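Local coordinates for periplasmic binding protein (Veillonella parvula, PDB 4N01), which probably captures a solute in the periplasm, as other periplasmic binding proteins do, and delivers it to a membrane transporter, at residues 46-51 with 152-157; 61-66 with 176-181; 130-135 with 157-162. All coordinates share one frame; numbering follows the deposited sequence.

In the fold
From the N terminus, the chain first forms the hairpin of strands 44-50 and 53-59, and contact 1 closes a long loop by laying strand 44-50 on the end of strand 151-153. The linker that follows the hairpin, 61-66, leads into the five-stranded parallel sheet; contact 2 joins it to the far end of helix 165-178. Between them in sequence lies the loop 130-135, after strand 127-129, which contact 3 ties to the loop 157-162. Contact 3 is nested within the loop closed by contact 2, whereas contact 1 crosses both. Contacts 1 and 3 share Ser157 and touch directly; contacts 1 and 2 meet where Ile178 packs on Trp46 and Trp153.

Contact 1: residues 46-51 with 152-157; sequences WSETFD and IWIPES
In Trp46, CG stands between the backbone N and the carbonyl carbon (chi1 72°), while in Trp153 it is anti to the backbone N, and the two indoles meet as a T-shaped pair with planes at 88°. This is an example of an N-terminal β-hairpin packed on an edge strand, 151-153, of the five-stranded parallel sheet. Trp153 CD1 comes over one face of the Trp46 ring, near the rim and 3.5 Å from Trp46 CD1. Trp153 pairs with Ala128 of the adjoining strand, while on the hairpin side Ile152 O and Ile154 N are bonded by Trp46 and Glu48, both bonds being nearly straight at the hydrogen. Trp46 NE1 donates to Ile152 O at 2.7 Å; the acceptor lies almost in the indole plane, while the donor is tilted from the carbonyl plane. Glu48 serves the other neighbour. Its chain bends at chi2 (-67°), and OE2 accepts from Ile154 N at 3.0 Å, with the N-H arriving from well above the carboxylate plane. A water bonded to both Glu48 OE2 and Ile154 O adds a second link here. Farther along the strand the contact turns apolar: the Phe50 ring meets Ile154 tip to tip, CE1 lying 3.6 Å from Ile154 CD1, and crosses Ile152, whose CG2 is 3.6 Å from Phe50 CZ. Phe135 also packs on Ile152. Another water spans the hairpin backbone and Glu156, 2.7 Å from Ser47 O and 2.6 Å from Glu156 OE2.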
# COMPACT_ATOMS: atom_id res chain seq x y z
N TRP A 46 21.87 -2.14 -3.86
CA TRP A 46 20.95 -1.05 -3.56
C TRP A 46 21.44 -0.30 -2.33
O TRP A 46 22.40 -0.74 -1.69
CB TRP A 46 19.51 -1.57 -3.36
CG TRP A 46 19.27 -2.33 -2.07
CD1 TRP A 46 18.74 -1.83 -0.91
CD2 TRP A 46 19.52 -3.72 -1.83
NE1 TRP A 46 18.66 -2.82 0.04
CE2 TRP A 46 19.13 -4.00 -0.50
CE3 TRP A 46 20.04 -4.77 -2.61
CZ2 TRP A 46 19.23 -5.27 0.07
CZ3 TRP A 46 20.15 -6.04 -2.04
CH2 TRP A 46 19.75 -6.27 -0.71
N SER A 47 20.79 0.82 -2.01
CA SER A 47 21.14 1.62 -0.84
C SER A 47 19.89 1.98 -0.04
O SER A 47 18.81 2.15 -0.61
CB SER A 47 21.82 2.93 -1.26
OG SER A 47 23.05 2.69 -1.92
N GLU A 48 20.05 2.12 1.28
CA GLU A 48 19.01 2.72 2.11
C GLU A 48 19.63 3.74 3.06
O GLU A 48 20.83 3.67 3.35
CB GLU A 48 18.25 1.65 2.93
CG GLU A 48 17.70 0.47 2.11
CD GLU A 48 16.59 0.87 1.16
OE1 GLU A 48 16.03 1.98 1.28
OE2 GLU A 48 16.26 0.05 0.26
N THR A 49 18.83 4.68 3.55
CA THR A 49 19.31 5.69 4.48
C THR A 49 18.43 5.74 5.72
O THR A 49 17.21 5.86 5.62
CB THR A 49 19.35 7.08 3.83
OG1 THR A 49 20.31 7.07 2.75
CG2 THR A 49 19.76 8.15 4.85
N PHE A 50 19.06 5.59 6.89
CA PHE A 50 18.33 5.63 8.16
C PHE A 50 19.02 6.60 9.11
O PHE A 50 20.20 6.42 9.41
CB PHE A 50 18.31 4.24 8.81
CG PHE A 50 17.78 3.15 7.92
CD1 PHE A 50 16.41 2.94 7.79
CD2 PHE A 50 18.65 2.31 7.24
CE1 PHE A 50 15.93 1.92 6.98
CE2 PHE A 50 18.17 1.29 6.43
CZ PHE A 50 16.81 1.10 6.30
N ASP A 51 18.29 7.60 9.59
CA ASP A 51 18.84 8.63 10.47
C ASP A 51 20.07 9.28 9.87
O ASP A 51 21.08 9.46 10.55
CB ASP A 51 19.19 8.05 11.85
CG ASP A 51 17.96 7.83 12.73
OD1 ASP A 51 16.84 7.70 12.20
OD2 ASP A 51 18.14 7.79 13.97
N ILE A 152 18.90 -4.74 4.56
CA ILE A 152 17.58 -4.13 4.65
C ILE A 152 17.21 -3.53 3.30
O ILE A 152 18.02 -2.82 2.69
CB ILE A 152 17.55 -3.00 5.69
CG1 ILE A 152 18.00 -3.52 7.05
CG2 ILE A 152 16.15 -2.40 5.78
CD1 ILE A 152 18.11 -2.45 8.12
N TRP A 153 16.00 -3.82 2.84
CA TRP A 153 15.52 -3.28 1.57
C TRP A 153 14.12 -2.73 1.77
O TRP A 153 13.28 -3.39 2.37
CB TRP A 153 15.45 -4.38 0.51
CG TRP A 153 14.90 -3.89 -0.79
CD1 TRP A 153 15.54 -3.13 -1.72
CD2 TRP A 153 13.57 -4.10 -1.30
NE1 TRP A 153 14.71 -2.86 -2.77
CE2 TRP A 153 13.49 -3.45 -2.54
CE3 TRP A 153 12.45 -4.79 -0.82
CZ2 TRP A 153 12.33 -3.47 -3.32
CZ3 TRP A 153 11.30 -4.81 -1.59
CH2 TRP A 153 11.26 -4.15 -2.83
N ILE A 154 13.87 -1.54 1.24
CA ILE A 154 12.55 -0.92 1.35
C ILE A 154 12.06 -0.52 -0.04
O ILE A 154 12.80 0.13 -0.78
CB ILE A 154 12.61 0.35 2.23
CG1 ILE A 154 13.06 -0.03 3.65
CG2 ILE A 154 11.25 1.05 2.26
CD1 ILE A 154 13.37 1.17 4.51
N PRO A 155 10.83 -0.93 -0.40
CA PRO A 155 10.28 -0.52 -1.69
C PRO A 155 10.35 1.00 -1.86
O PRO A 155 9.99 1.76 -0.95
CB PRO A 155 8.82 -0.99 -1.62
CG PRO A 155 8.88 -2.22 -0.72
CD PRO A 155 9.94 -1.86 0.32
N GLU A 156 10.83 1.44 -3.02
CA GLU A 156 10.85 2.87 -3.31
C GLU A 156 9.46 3.47 -3.25
O GLU A 156 9.31 4.67 -2.98
CB GLU A 156 11.47 3.14 -4.68
CG GLU A 156 12.96 2.82 -4.75
CD GLU A 156 13.81 3.78 -3.93
OE1 GLU A 156 13.48 4.99 -3.89
OE2 GLU A 156 14.80 3.32 -3.31
N SER A 157 8.44 2.66 -3.50
CA SER A 157 7.06 3.17 -3.54
C SER A 157 6.60 3.61 -2.15
O SER A 157 5.59 4.29 -1.99
CB SER A 157 6.10 2.15 -4.16
OG SER A 157 6.13 0.91 -3.45
O HOH W 1 16.73 3.50 -1.62
O HOH W 2 14.95 0.86 -1.99

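Contact 2: residues 61-66 with 176-181; sequences SAPTHA and GEIFGV
A CH-pi contact of Pro63 on Phe179, with small apolar neighbours, joins the linker between the N-terminal hairpin and the first strand of the parallel sheet to the C-terminal end of helix 165-178. The two side chains cross at about a right angle, and the Pro63 ring lies over the face of the phenyl group, with CD 3.8 Å from the centroid of the Phe179 ring. Pro63 CB also lies 3.7 Å from Phe179 CE1. Ala66 CB approaches differently, near the ring plane at the edge, 3.8 Å from Phe179 CZ. Ile178 CG2 of the helix lies 4.0 Å from Pro63 CD, and from the linker Ala62 CB comes to 3.4 Å from Phe179 O.

Phe179 is the first residue to leave helical geometry, and a Schellman motif closes the helix around it. Val181 N bonds to Gly176 O at 2.8 Å and Gly180 N to Glu177 O at 3.2 Å, with Gly180 at positive phi as the C-prime residue. In Phe179, chi1 (-80°) sets CG anti to the carbonyl carbon; the ring then reaches Pro63 and Ala66. Phe127 of the sheet meets Phe179 edge-to-face.

The cross-contact is dispersive and carries no hydrogen bonds. It nevertheless buries Pro63 O without a partner in the model, which probably carries a desolvation cost, set against the apolar contacts around it.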
# COMPACT_ATOMS: atom_id res chain seq x y z
N SER A 61 23.27 -14.00 -4.09
CA SER A 61 22.40 -15.17 -4.05
C SER A 61 21.20 -14.81 -3.20
O SER A 61 21.28 -13.92 -2.35
CB SER A 61 23.14 -16.36 -3.44
OG SER A 61 22.39 -17.56 -3.59
N ALA A 62 20.08 -15.50 -3.42
CA ALA A 62 18.84 -15.14 -2.74
C ALA A 62 18.97 -15.30 -1.23
O ALA A 62 19.53 -16.30 -0.75
CB ALA A 62 17.69 -15.98 -3.26
N PRO A 63 18.46 -14.33 -0.46
CA PRO A 63 18.38 -14.47 1.00
C PRO A 63 17.58 -15.73 1.35
O PRO A 63 16.67 -16.09 0.60
CB PRO A 63 17.59 -13.23 1.43
CG PRO A 63 17.92 -12.21 0.37
CD PRO A 63 17.99 -13.00 -0.92
N THR A 64 17.92 -16.39 2.45
CA THR A 64 17.26 -17.65 2.79
C THR A 64 16.48 -17.54 4.09
O THR A 64 15.70 -18.44 4.42
CB THR A 64 18.27 -18.78 2.93
OG1 THR A 64 19.12 -18.51 4.05
CG2 THR A 64 19.11 -18.89 1.67
N HIS A 65 16.72 -16.46 4.83
CA HIS A 65 16.03 -16.21 6.10
C HIS A 65 15.48 -14.79 6.15
O HIS A 65 15.86 -13.98 7.01
CB HIS A 65 16.98 -16.44 7.27
CG HIS A 65 17.29 -17.88 7.53
ND1 HIS A 65 17.99 -18.67 6.63
CD2 HIS A 65 16.98 -18.69 8.56
CE1 HIS A 65 18.10 -19.89 7.11
NE2 HIS A 65 17.50 -19.93 8.29
N ALA A 66 14.57 -14.48 5.23
CA ALA A 66 14.06 -13.12 5.09
C ALA A 66 12.92 -12.85 6.08
O ALA A 66 12.10 -13.74 6.34
CB ALA A 66 13.57 -12.89 3.68
N GLY A 176 12.26 -9.20 -7.00
CA GLY A 176 12.49 -10.39 -7.80
C GLY A 176 13.97 -10.61 -8.07
O GLY A 176 14.47 -11.73 -7.92
N GLU A 177 14.69 -9.56 -8.48
CA GLU A 177 16.12 -9.70 -8.75
C GLU A 177 16.88 -10.12 -7.49
O GLU A 177 17.75 -10.98 -7.54
CB GLU A 177 16.68 -8.39 -9.32
CG GLU A 177 16.15 -8.07 -10.71
CD GLU A 177 16.53 -6.67 -11.20
OE1 GLU A 177 16.72 -5.76 -10.36
OE2 GLU A 177 16.61 -6.48 -12.43
N ILE A 178 16.56 -9.50 -6.35
CA ILE A 178 17.23 -9.84 -5.09
C ILE A 178 17.07 -11.33 -4.77
O ILE A 178 18.01 -11.98 -4.27
CB ILE A 178 16.67 -8.99 -3.90
CG1 ILE A 178 17.03 -7.51 -4.08
CG2 ILE A 178 17.23 -9.49 -2.57
CD1 ILE A 178 16.29 -6.58 -3.10
N PHE A 179 15.91 -11.88 -5.10
CA PHE A 179 15.62 -13.26 -4.73
C PHE A 179 15.81 -14.26 -5.87
O PHE A 179 15.41 -15.41 -5.75
CB PHE A 179 14.22 -13.37 -4.11
CG PHE A 179 14.19 -12.94 -2.67
CD1 PHE A 179 14.37 -13.88 -1.65
CD2 PHE A 179 14.06 -11.60 -2.32
CE1 PHE A 179 14.38 -13.49 -0.32
CE2 PHE A 179 14.07 -11.20 -1.00
CZ PHE A 179 14.23 -12.15 0.01
N GLY A 180 16.46 -13.82 -6.94
CA GLY A 180 16.74 -14.71 -8.06
C GLY A 180 15.51 -15.20 -8.80
O GLY A 180 15.54 -16.26 -9.42
N VAL A 181 14.42 -14.44 -8.74
CA VAL A 181 13.20 -14.79 -9.46
C VAL A 181 12.68 -13.63 -10.32
O VAL A 181 11.48 -13.36 -10.38
CB VAL A 181 12.08 -15.28 -8.50
CG1 VAL A 181 12.51 -16.58 -7.81
CG2 VAL A 181 11.75 -14.21 -7.45

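Contact 3: residues 130-135 with 157-162; sequences GWPDSF and SMLSTK
Met158 lies across the flat indole of Trp131 at about a right angle to that side chain, with CB, CG and SE ranged over one face. CB meets the six-membered ring near its rim, 3.7 Å from Trp131 CZ3; CG stands over that ring, 3.8 Å from its centroid; and SE of this selenomethionine is over the five-membered ring, 3.9 Å from the centroid. The arrangement combines a CH-pi contact with a Met-aromatic one. In Met158, chi2 (176°) sets SE anti to CA, so that the chain runs on across the indole.

Next to this stack, Pro132 turns its ring to the loop 157-162. Pro132 CG is 3.7 Å from Met158 O and 3.8 Å from Leu159 CD2, the two side chains of Pro132 and Leu159 crossing at a slant.

The backbone that bears the indole is held as well. Trp131 O accepts from both Ser134 OG at 2.9 Å and Ser134 N at 3.0 Å, the donors coming from the same face of its carbonyl plane, and Trp131 N is bonded to Ser70 OG.

The loops that follow neighbouring strands 127-129 and 151-153 of the parallel sheet meet here, about 10 Å between the centres of contact and chain, consistent with the inter-lobe cleft such loops commonly line in these binding proteins. A glycerol, probably from the crystallisation liquor, lies close to Trp131 and may mark a pocket. Between the segments themselves the attraction is probably mainly dispersive, the polarisable selenium, standing in for the sulfur of methionine, lying against the pi system.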
# COMPACT_ATOMS: atom_id res chain seq x y z
N GLY A 130 10.14 -3.89 4.83
CA GLY A 130 8.95 -3.35 5.47
C GLY A 130 8.82 -1.86 5.22
O GLY A 130 9.65 -1.27 4.53
N TRP A 131 7.76 -1.24 5.76
CA TRP A 131 7.66 0.21 5.76
C TRP A 131 8.83 0.77 6.57
O TRP A 131 9.34 0.10 7.47
CB TRP A 131 6.33 0.64 6.37
CG TRP A 131 5.15 0.47 5.46
CD1 TRP A 131 4.32 -0.62 5.38
CD2 TRP A 131 4.65 1.43 4.51
NE1 TRP A 131 3.34 -0.39 4.43
CE2 TRP A 131 3.52 0.85 3.89
CE3 TRP A 131 5.05 2.71 4.13
CZ2 TRP A 131 2.79 1.53 2.91
CZ3 TRP A 131 4.32 3.38 3.16
CH2 TRP A 131 3.20 2.78 2.55
N PRO A 132 9.29 1.98 6.23
CA PRO A 132 10.41 2.64 6.90
C PRO A 132 10.31 2.68 8.42
O PRO A 132 11.33 2.51 9.09
CB PRO A 132 10.36 4.07 6.34
CG PRO A 132 9.85 3.87 4.96
CD PRO A 132 8.83 2.76 5.07
N ASP A 133 9.11 2.89 8.97
CA ASP A 133 8.95 2.94 10.43
C ASP A 133 9.34 1.64 11.14
O ASP A 133 9.67 1.66 12.33
CB ASP A 133 7.52 3.34 10.81
CG ASP A 133 7.35 4.84 10.90
OD1 ASP A 133 8.14 5.56 10.25
OD2 ASP A 133 6.44 5.29 11.62
N SER A 134 9.31 0.52 10.41
CA SER A 134 9.72 -0.78 10.93
C SER A 134 11.17 -0.78 11.39
O SER A 134 11.58 -1.64 12.17
CB SER A 134 9.60 -1.87 9.85
OG SER A 134 8.30 -1.88 9.27
N PHE A 135 11.94 0.18 10.89
CA PHE A 135 13.38 0.20 11.16
C PHE A 135 13.76 1.43 11.97
O PHE A 135 14.93 1.81 12.04
CB PHE A 135 14.14 0.12 9.84
CG PHE A 135 13.73 -1.08 9.01
CD1 PHE A 135 14.19 -2.35 9.35
CD2 PHE A 135 12.86 -0.94 7.94
CE1 PHE A 135 13.81 -3.46 8.62
CE2 PHE A 135 12.47 -2.06 7.19
CZ PHE A 135 12.94 -3.32 7.54
N SER A 157 8.44 2.66 -3.50
CA SER A 157 7.06 3.17 -3.54
C SER A 157 6.60 3.61 -2.15
O SER A 157 5.59 4.29 -1.99
CB SER A 157 6.10 2.15 -4.16
OG SER A 157 6.13 0.91 -3.45
N MSE A 158 7.36 3.19 -1.14
CA MSE A 158 7.06 3.53 0.24
C MSE A 158 7.95 4.63 0.80
O MSE A 158 7.87 4.95 1.98
CB MSE A 158 7.20 2.27 1.11
CG MSE A 158 6.29 1.13 0.70
SE MSE A 158 6.67 -0.42 1.82
CE MSE A 158 5.40 -1.55 0.91
N LEU A 159 8.79 5.21 -0.05
CA LEU A 159 9.82 6.15 0.42
C LEU A 159 9.54 7.63 0.17
O LEU A 159 10.19 8.49 0.79
CB LEU A 159 11.19 5.81 -0.19
CG LEU A 159 11.83 4.56 0.41
CD1 LEU A 159 13.22 4.33 -0.19
CD2 LEU A 159 11.92 4.73 1.91
N SER A 160 8.62 7.95 -0.73
CA SER A 160 8.39 9.36 -1.04
C SER A 160 7.06 9.62 -1.72
O SER A 160 6.38 8.69 -2.16
CB SER A 160 9.51 9.90 -1.94
OG SER A 160 9.21 9.68 -3.31
N THR A 161 6.71 10.90 -1.83
CA THR A 161 5.48 11.31 -2.48
C THR A 161 5.59 11.30 -4.00
O THR A 161 4.64 11.65 -4.70
CB THR A 161 5.02 12.69 -2.01
OG1 THR A 161 6.11 13.60 -2.11
CG2 THR A 161 4.57 12.62 -0.56
N LYS A 162 6.75 10.91 -4.52
CA LYS A 162 6.90 10.72 -5.96
C LYS A 162 6.31 9.38 -6.42
O LYS A 162 6.10 9.17 -7.62
CB LYS A 162 8.38 10.74 -6.34
CG LYS A 162 9.02 12.11 -6.31
CD LYS A 162 10.42 12.05 -6.91
CE LYS A 162 10.91 13.44 -7.28
NZ LYS A 162 9.86 14.19 -8.03